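Local coordinates for hemoglobin-like protein (Methylacidiphilum infernorum, PDB 4NK2) that binds heme b and, as a group II truncated hemoglobin, probably binds and carries oxygen, at residues A[42-47]-A[165-170]. Residues are numbered along the deposited sequence; the frame is centred on the assembly and turned at random.
Sequences FVFPEV and FSIRMI. With HEM (protoporphyrin IX containing Fe), chain C.
Arg168 reaches from the 3-10 turn 166-169 across to the extended segment 42-47. Its CG lies beside the backbone N, anti to the carbonyl carbon, and the straight chain beyond carries the guanidinium past the Phe44 ring. That ring lies against the root of Arg168: Arg168 CA sits 4.1 Å from the ring centroid, only 9° off the normal, a CH-pi contact. The guanidinium is tilted by 35° against the ring, and Phe44 CB covers one of its faces, near the rim. At the guanidinium edge, NH2 gives an almost straight hydrogen bond to Pro45 O (3.0 Å, 176°), approaching from above the carbonyl plane. A water accepts from Arg168 NE at 2.9 Å and donates to the same Pro45 O, so two bonds grip this carbonyl. The same NH2 is also hydrogen-bonded to the backbone O of Glu37 of the second subunit. An alanine in place of Arg168 would remove the guanidinium and would probably loosen both the hold on Pro45 and the link to the other subunit.

Ile167 CD1 presses tightly on Pro45 CG at 3.3 Å, the two side chains crossing at about a right angle. Ile167 CG2 meets the edge of the Phe42 ring. Val47 CG2 meets Arg168 NE tip to tip, while Val47 CG1 packs on Phe165 CB at 3.9 Å. The Phe165 ring carries Met169 CE over one face and touches the heme vinyl carbon CBC through CD2.

The contact thus joins N-terminal strand 35-48 to the turn after helix 155-165. Phe165, Ser166 and Met169 belong to the heme pocket. Helix 131-147 packs on Ile167. Phe44 and Val47 pair antiparallel with a strand of the second subunit, so the sheet crosses the interface.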
loop_
_atom_site.group_PDB
_atom_site.type_symbol
_atom_site.label_atom_id
_atom_site.label_comp_id
_atom_site.label_asym_id
_atom_site.label_seq_id
_atom_site.Cartn_x
_atom_site.Cartn_y
_atom_site.Cartn_z
ATOM N N PHE A 42 -4.028 4.332 -7.196
ATOM C CA PHE A 42 -4.719 3.492 -8.182
ATOM C C PHE A 42 -6.150 3.230 -7.730
ATOM O O PHE A 42 -6.419 3.122 -6.526
ATOM C CB PHE A 42 -3.977 2.165 -8.404
ATOM C CG PHE A 42 -3.969 1.256 -7.200
ATOM C CD1 PHE A 42 -4.724 0.090 -7.193
ATOM C CD2 PHE A 42 -3.210 1.564 -6.076
ATOM C CE1 PHE A 42 -4.723 -0.759 -6.091
ATOM C CE2 PHE A 42 -3.198 0.724 -4.967
ATOM C CZ PHE A 42 -3.957 -0.442 -4.971
ATOM N N VAL A 43 -7.061 3.129 -8.696
ATOM C CA VAL A 43 -8.475 2.867 -8.425
ATOM C C VAL A 43 -8.742 1.369 -8.215
ATOM O O VAL A 43 -8.141 0.529 -8.888
ATOM C CB VAL A 43 -9.357 3.352 -9.600
ATOM C CG1 VAL A 43 -10.837 3.208 -9.266
ATOM C CG2 VAL A 43 -9.042 4.797 -9.935
ATOM N N PHE A 44 -9.629 1.034 -7.282
ATOM C CA PHE A 44 -10.165 -0.321 -7.221
ATOM C C PHE A 44 -11.266 -0.415 -8.271
ATOM O O PHE A 44 -12.364 0.110 -8.064
ATOM C CB PHE A 44 -10.744 -0.622 -5.833
ATOM C CG PHE A 44 -9.717 -0.627 -4.725
ATOM C CD1 PHE A 44 -8.363 -0.731 -5.013
ATOM C CD2 PHE A 44 -10.112 -0.546 -3.396
ATOM C CE1 PHE A 44 -7.413 -0.743 -3.983
ATOM C CE2 PHE A 44 -9.174 -0.548 -2.371
ATOM C CZ PHE A 44 -7.825 -0.652 -2.671
ATOM N N PRO A 45 -10.992 -1.085 -9.400
ATOM C CA PRO A 45 -12.027 -1.119 -10.445
ATOM C C PRO A 45 -13.286 -1.867 -9.998
ATOM O O PRO A 45 -13.261 -2.603 -9.006
ATOM C CB PRO A 45 -11.341 -1.863 -11.597
ATOM C CG PRO A 45 -10.237 -2.635 -10.966
ATOM C CD PRO A 45 -9.766 -1.798 -9.810
ATOM N N GLU A 46 -14.377 -1.690 -10.719
ATOM C CA GLU A 46 -15.616 -2.390 -10.422
ATOM C C GLU A 46 -15.405 -3.890 -10.296
ATOM O O GLU A 46 -14.665 -4.470 -11.062
ATOM C CB GLU A 46 -16.635 -2.116 -11.522
ATOM C CG GLU A 46 -18.000 -2.640 -11.236
ATOM C CD GLU A 46 -18.896 -2.622 -12.442
ATOM O OE1 GLU A 46 -18.405 -2.404 -13.553
ATOM O OE2 GLU A 46 -20.100 -2.830 -12.282
ATOM N N VAL A 47 -16.075 -4.507 -9.332
ATOM C CA VAL A 47 -16.033 -5.965 -9.153
ATOM C C VAL A 47 -17.416 -6.599 -9.370
ATOM O O VAL A 47 -18.384 -6.275 -8.663
ATOM C CB VAL A 47 -15.545 -6.372 -7.765
ATOM C CG1 VAL A 47 -15.599 -7.891 -7.618
ATOM C CG2 VAL A 47 -14.130 -5.877 -7.526
ATOM N N PHE A 165 -11.463 -8.532 -8.126
ATOM C CA PHE A 165 -11.572 -8.496 -6.669
ATOM C C PHE A 165 -10.184 -8.550 -6.045
ATOM O O PHE A 165 -9.927 -7.925 -5.011
ATOM C CB PHE A 165 -12.408 -9.677 -6.168
ATOM C CG PHE A 165 -12.856 -9.549 -4.730
ATOM C CD1 PHE A 165 -13.092 -8.302 -4.162
ATOM C CD2 PHE A 165 -13.060 -10.680 -3.951
ATOM C CE1 PHE A 165 -13.522 -8.190 -2.839
ATOM C CE2 PHE A 165 -13.483 -10.572 -2.623
ATOM C CZ PHE A 165 -13.708 -9.328 -2.071
ATOM N N SER A 166 -9.282 -9.302 -6.675
ATOM C CA SER A 166 -7.926 -9.461 -6.152
ATOM C C SER A 166 -7.179 -8.130 -6.089
ATOM O O SER A 166 -6.261 -7.957 -5.281
ATOM C CB SER A 166 -7.131 -10.486 -6.974
ATOM O OG SER A 166 -7.049 -10.135 -8.356
ATOM N N ILE A 167 -7.558 -7.173 -6.926
ATOM C CA ILE A 167 -6.859 -5.883 -6.879
ATOM C C ILE A 167 -6.986 -5.218 -5.498
ATOM O O ILE A 167 -6.057 -4.548 -5.035
ATOM C CB ILE A 167 -7.365 -4.928 -7.961
ATOM C CG1 ILE A 167 -7.055 -5.509 -9.352
ATOM C CG2 ILE A 167 -6.704 -3.582 -7.813
ATOM C CD1 ILE A 167 -7.649 -4.691 -10.494
ATOM N N ARG A 168 -8.139 -5.391 -4.853
ATOM C CA ARG A 168 -8.399 -4.763 -3.558
ATOM C C ARG A 168 -7.692 -5.439 -2.404
ATOM O O ARG A 168 -7.745 -4.951 -1.272
ATOM C CB ARG A 168 -9.896 -4.764 -3.275
ATOM C CG ARG A 168 -10.703 -4.368 -4.476
ATOM C CD ARG A 168 -12.130 -4.041 -4.109
ATOM N NE ARG A 168 -12.787 -3.399 -5.242
ATOM C CZ ARG A 168 -13.837 -2.595 -5.141
ATOM N NH1 ARG A 168 -14.355 -2.330 -3.949
ATOM N NH2 ARG A 168 -14.354 -2.054 -6.233
ATOM N N MET A 169 -7.038 -6.567 -2.660
ATOM C CA MET A 169 -6.264 -7.199 -1.584
ATOM C C MET A 169 -4.852 -6.614 -1.496
ATOM O O MET A 169 -4.153 -6.805 -0.493
ATOM C CB MET A 169 -6.184 -8.703 -1.804
ATOM C CG MET A 169 -7.556 -9.355 -2.024
ATOM S SD MET A 169 -8.694 -8.902 -0.696
ATOM C CE MET A 169 -10.146 -8.852 -1.736
ATOM N N ILE A 170 -4.422 -5.918 -2.550
ATOM C CA ILE A 170 -3.038 -5.432 -2.609
ATOM C C ILE A 170 -2.839 -4.372 -1.527
ATOM O O ILE A 170 -3.553 -3.359 -1.496
ATOM C CB ILE A 170 -2.686 -4.799 -3.974
ATOM C CG1 ILE A 170 -2.707 -5.859 -5.086
ATOM C CG2 ILE A 170 -1.308 -4.132 -3.897
ATOM C CD1 ILE A 170 -2.500 -5.278 -6.482
HETATM C CHA HEM C . -6.830 -15.770 3.527
HETATM C CHB HEM C . -3.235 -14.808 0.439
HETATM C CHC HEM C . -6.446 -12.761 -2.609
HETATM C CHD HEM C . -9.838 -15.381 -0.286
HETATM C C1A HEM C . -5.561 -15.616 3.026
HETATM C C2A HEM C . -4.302 -15.829 3.735
HETATM C C3A HEM C . -3.314 -15.557 2.856
HETATM C C4A HEM C . -3.912 -15.164 1.587
HETATM C CMA HEM C . -1.789 -15.642 3.088
HETATM C CAA HEM C . -4.158 -16.274 5.220
HETATM C CBA HEM C . -3.966 -14.997 6.064
HETATM C CGA HEM C . -3.844 -15.195 7.573
HETATM O O1A HEM C . -2.940 -14.568 8.196
HETATM O O2A HEM C . -4.638 -15.957 8.189
HETATM C C1B HEM C . -3.746 -14.079 -0.624
HETATM C C2B HEM C . -2.993 -13.373 -1.648
HETATM C C3B HEM C . -3.877 -12.806 -2.491
HETATM C C4B HEM C . -5.228 -13.129 -2.043
HETATM C CMB HEM C . -1.458 -13.295 -1.777
HETATM C CAB HEM C . -3.491 -11.961 -3.719
HETATM C CBB HEM C . -4.415 -11.195 -4.311
HETATM C C1C HEM C . -7.664 -13.331 -2.286
HETATM C C2C HEM C . -8.930 -13.193 -2.993
HETATM C C3C HEM C . -9.860 -13.913 -2.336
HETATM C C4C HEM C . -9.222 -14.547 -1.198
HETATM C CMC HEM C . -9.158 -12.339 -4.261
HETATM C CAC HEM C . -11.353 -14.101 -2.695
HETATM C CBC HEM C . -11.814 -13.860 -3.930
HETATM C C1D HEM C . -9.416 -15.625 1.000
HETATM C C2D HEM C . -10.243 -16.059 2.117
HETATM C C3D HEM C . -9.288 -16.187 3.293
HETATM C C4D HEM C . -7.988 -15.809 2.787
HETATM C CMD HEM C . -11.762 -16.360 2.140
HETATM C CAD HEM C . -9.655 -16.596 4.737
HETATM C CBD HEM C . -10.177 -15.338 5.436
HETATM C CGD HEM C . -10.538 -15.723 6.853
HETATM O O1D HEM C . -9.607 -15.964 7.658
HETATM O O2D HEM C . -11.755 -15.801 7.168
HETATM N NA HEM C . -5.282 -15.219 1.732
HETATM N NB HEM C . -5.092 -13.904 -0.910
HETATM N NC HEM C . -7.897 -14.171 -1.206
HETATM N ND HEM C . -8.108 -15.493 1.438
HETATM FE FE HEM C . -6.613 -14.606 0.284
HETATM O O HOH W 1 -11.264 -4.036 -7.575
#